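Local coordinates for outer surface protein (PDB 5IZT) that is of unknown function but probably acts at the spirochaete's surface as a helical lipoprotein of the family that includes the complement-regulator-binding protein BbCRASP-1, at residues Glu285-Ile288 / Ser289-Thr293; Glu371-Lys374 / Lys375-Asp379. All coordinates share one frame; numbering follows the deposited sequence.

Contact 1 of 2, residues Glu285-Ile288 / Ser289-Thr293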
# COMPACT_ATOMS: atom_id res chain seq x y z
N GLU A 285 13.35 -3.67 4.32
CA GLU A 285 12.51 -2.71 5.04
C GLU A 285 11.69 -1.86 4.07
O GLU A 285 10.52 -1.57 4.34
CB GLU A 285 13.34 -1.80 5.95
CG GLU A 285 14.08 -2.49 7.10
CD GLU A 285 14.68 -1.48 8.10
OE1 GLU A 285 15.76 -0.93 7.84
OE2 GLU A 285 14.03 -1.21 9.13
N LEU A 286 12.28 -1.42 2.95
CA LEU A 286 11.54 -0.60 2.00
C LEU A 286 10.37 -1.37 1.42
O LEU A 286 9.23 -0.87 1.38
CB LEU A 286 12.44 -0.09 0.86
CG LEU A 286 13.52 0.91 1.27
CD1 LEU A 286 14.51 1.07 0.12
CD2 LEU A 286 12.89 2.25 1.64
N MET A 287 10.63 -2.59 0.94
CA MET A 287 9.56 -3.36 0.30
C MET A 287 8.50 -3.79 1.32
O MET A 287 7.30 -3.76 1.03
CB MET A 287 10.12 -4.58 -0.43
CG MET A 287 9.03 -5.41 -1.11
SD MET A 287 8.04 -4.47 -2.32
CE MET A 287 9.27 -4.14 -3.60
N ILE A 288 8.93 -4.19 2.52
CA ILE A 288 7.96 -4.56 3.55
C ILE A 288 7.06 -3.37 3.88
O ILE A 288 5.85 -3.54 4.11
CB ILE A 288 8.68 -5.10 4.81
CG1 ILE A 288 9.21 -6.51 4.57
CG2 ILE A 288 7.75 -5.06 6.04
CD1 ILE A 288 10.13 -7.02 5.67
N SER A 289 7.62 -2.16 3.93
CA SER A 289 6.80 -1.00 4.25
C SER A 289 5.75 -0.76 3.17
O SER A 289 4.64 -0.32 3.48
CB SER A 289 7.65 0.26 4.45
OG SER A 289 8.08 0.84 3.22
N GLY A 290 6.08 -1.03 1.92
CA GLY A 290 5.12 -0.82 0.86
C GLY A 290 4.06 -1.91 0.82
O GLY A 290 2.86 -1.64 0.78
N LEU A 291 4.51 -3.17 0.85
CA LEU A 291 3.56 -4.28 0.89
C LEU A 291 2.61 -4.15 2.07
O LEU A 291 1.40 -4.37 1.94
CB LEU A 291 4.32 -5.59 0.98
CG LEU A 291 5.05 -6.04 -0.28
CD1 LEU A 291 5.83 -7.30 0.03
CD2 LEU A 291 4.03 -6.31 -1.40
N GLY A 292 3.14 -3.86 3.25
CA GLY A 292 2.28 -3.74 4.42
C GLY A 292 1.28 -2.59 4.30
O GLY A 292 0.15 -2.69 4.78
N THR A 293 1.70 -1.50 3.66
CA THR A 293 0.78 -0.39 3.44
C THR A 293 -0.40 -0.82 2.58
O THR A 293 -1.56 -0.53 2.91
CB THR A 293 1.52 0.76 2.75
OG1 THR A 293 2.49 1.30 3.64
CG2 THR A 293 0.55 1.89 2.35
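The carbonyl plane of Leu286 takes two donors on the same face, Ser289 OG and Gly290 N, within one continuous alpha helix, 280-316, of an all-helical bundle. The hydroxyl bond, Ser289 OG to Leu286 O at 2.8 Å, is the shorter, and it arrives at a C=O...donor angle of 127°. The backbone bond from Gly290 N to the same oxygen is longer, 3.2 Å. What brings the hydroxyl back to the preceding turn is the first torsion of Ser289 (chi1 77°), which sets OG between its own N and carbonyl carbon. That same OG also bonds to the indole NE1 of Trp346, so this buried serine ties its own turn to helix 322-359. On another side of the helix, Met287 and Leu291 meet obliquely, with Met287 CG 3.9 Å from Leu291 CD1. Met287 is modelled in two conformers, so this apolar contact is less certain than the polar ones. Phe252 of helix 243-255 touches both residues. The backbone of the same pair is joined by Leu291 N to Met287 O at 2.9 Å, with an N-H...O angle of 174°. One turn on, a doubly used carbonyl recurs: Ser289 O receives Thr293 N, while Thr293 OG1 bonds to Ser289 O at 2.7 Å.

Contact 2 of 2, residues Glu371-Lys374 / Lys375-Asp379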
# COMPACT_ATOMS: atom_id res chain seq x y z
N GLU A 371 22.63 5.03 1.94
CA GLU A 371 22.65 5.98 3.04
C GLU A 371 21.67 7.12 2.81
O GLU A 371 20.95 7.53 3.73
CB GLU A 371 24.08 6.53 3.21
CG GLU A 371 24.25 7.58 4.30
CD GLU A 371 24.59 6.99 5.65
OE1 GLU A 371 24.28 5.81 5.89
OE2 GLU A 371 25.18 7.72 6.48
N TYR A 372 21.65 7.67 1.60
CA TYR A 372 20.75 8.77 1.27
C TYR A 372 19.29 8.37 1.48
O TYR A 372 18.51 9.11 2.11
CB TYR A 372 20.98 9.20 -0.18
CG TYR A 372 20.12 10.37 -0.61
CD1 TYR A 372 20.54 11.68 -0.34
CD2 TYR A 372 18.90 10.19 -1.23
CE1 TYR A 372 19.78 12.77 -0.72
CE2 TYR A 372 18.12 11.28 -1.60
CZ TYR A 372 18.57 12.56 -1.34
OH TYR A 372 17.83 13.65 -1.70
N ILE A 373 18.91 7.20 0.97
CA ILE A 373 17.53 6.73 1.08
C ILE A 373 17.18 6.46 2.53
O ILE A 373 16.09 6.80 3.00
CB ILE A 373 17.36 5.47 0.20
CG1 ILE A 373 17.40 5.87 -1.27
CG2 ILE A 373 16.07 4.72 0.58
CD1 ILE A 373 17.54 4.69 -2.24
N LYS A 374 18.10 5.84 3.27
CA LYS A 374 17.83 5.53 4.67
C LYS A 374 17.52 6.80 5.46
O LYS A 374 16.59 6.81 6.27
CB LYS A 374 19.03 4.78 5.24
CG LYS A 374 18.84 4.19 6.62
CD LYS A 374 19.87 3.09 6.87
CE LYS A 374 21.23 3.48 6.31
NZ LYS A 374 22.29 2.45 6.53
N LYS A 375 18.25 7.89 5.21
CA LYS A 375 18.03 9.10 5.99
C LYS A 375 16.90 9.99 5.46
O LYS A 375 16.36 10.80 6.22
CB LYS A 375 19.35 9.90 6.10
CG LYS A 375 20.39 9.16 6.98
CD LYS A 375 21.73 9.85 7.04
CE LYS A 375 22.63 9.24 8.14
NZ LYS A 375 24.02 9.76 8.07
N ARG A 376 16.54 9.88 4.18
CA ARG A 376 15.52 10.78 3.63
C ARG A 376 14.14 10.15 3.57
O ARG A 376 13.15 10.83 3.88
CB ARG A 376 15.90 11.28 2.23
CG ARG A 376 14.90 12.34 1.74
CD ARG A 376 15.38 13.17 0.57
NE ARG A 376 14.34 14.13 0.17
CZ ARG A 376 14.45 14.95 -0.88
NH1 ARG A 376 15.54 14.94 -1.63
NH2 ARG A 376 13.46 15.79 -1.17
N TYR A 377 14.03 8.88 3.19
CA TYR A 377 12.74 8.30 2.88
C TYR A 377 12.29 7.16 3.80
O TYR A 377 11.09 6.97 3.96
CB TYR A 377 12.71 7.77 1.43
CG TYR A 377 13.06 8.83 0.41
CD1 TYR A 377 12.13 9.80 0.03
CD2 TYR A 377 14.31 8.83 -0.21
CE1 TYR A 377 12.46 10.78 -0.93
CE2 TYR A 377 14.64 9.80 -1.16
CZ TYR A 377 13.72 10.75 -1.51
OH TYR A 377 14.06 11.70 -2.45
N LEU A 378 13.21 6.39 4.40
CA LEU A 378 12.79 5.14 5.03
C LEU A 378 11.82 5.38 6.18
O LEU A 378 10.79 4.70 6.29
CB LEU A 378 14.02 4.36 5.51
CG LEU A 378 13.74 3.05 6.25
CD1 LEU A 378 12.93 2.05 5.40
CD2 LEU A 378 15.05 2.43 6.74
N ASP A 379 12.14 6.32 7.07
CA ASP A 379 11.27 6.56 8.22
C ASP A 379 9.90 7.06 7.79
O ASP A 379 8.88 6.66 8.38
CB ASP A 379 11.94 7.54 9.18
CG ASP A 379 13.11 6.93 9.93
OD1 ASP A 379 12.92 5.87 10.57
OD2 ASP A 379 14.23 7.47 9.81
O HOH W 1 14.43 8.17 7.18
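Tyr372 and Arg376 run side by side in the same direction, one turn apart on helix 366-395, and meet at their polar ends. Arg376 NH1 donates to Tyr372 OH at 2.6 Å, the oxygen lying in the guanidinium plane while the phenol ring is turned 71° from it. Tyr372 is placed for this by its first torsion, CG opposite the backbone N (chi1 -178°), and an extended Arg376 chain carries the guanidinium out to the hydroxyl. That chain packs on Tyr377: Arg376 CG sits 3.7 Å above the Tyr377 ring, over its centre. Tyr377 OH lies 3.3 Å above the guanidinium plane, toward the rim. The two tyrosines also touch, Tyr372 CE2 to Tyr377 CE2 at 3.8 Å. Elsewhere on the helix surface, Lys375 NZ meets Glu371 OE2 at 2.8 Å in a salt bridge, coming from above the carboxylate plane, 51° out of it. Lys374 adds a long salt bridge to Glu371 OE1.

The backbone behind these groups has a wider, pi-type turn at 375-378. Ile373 O accepts Tyr377 N at 2.9 Å and Leu378 N at 3.2 Å, from opposite faces of its carbonyl plane, so i+4 and i+5 bonds share one oxygen. A water donates both to Lys374 O, at 2.7 Å, and to Asp379 OD2, while accepting from Asp379 N. Further out, Ile373 packs on Leu353 and Leu273, and Tyr377 reaches Gln349 and Asn356 of helix 322-359. Several charged residues also touch crystal neighbours, so their ends may owe something to the lattice. The in-plane bond at the guanidinium edge and Tyr377 OH together probably limit how the group can turn, whereas a carboxylate held closely by Lys375 and more loosely by Lys374 would probably stay ionised.

How the contacts relate
Contact 1 is core, its centre about 8 Å from the centre of the chain, whereas contact 2, about 19 Å from it, is only partly buried. Each lies within a single helix, 280-316 and 366-395 respectively, and the two helices pack together: Leu286 CD2 is 3.8 Å from Leu378 CD1, and Leu286 CD1 lies 4.0 Å from Ile373 CG2. Place matches chemistry. In 285-293, hydroxyls turn back onto buried carbonyls, and Met287 and Leu291 pack on helix 243-255 while Glu285 bonds to Gln382 of helix 366-395, without any ion pair between its two segments. In 371-379, salt bridges, a phenol-guanidinium bond and a water serve the outer side, leaving Ile373 and Leu378 to the helix-helix interface.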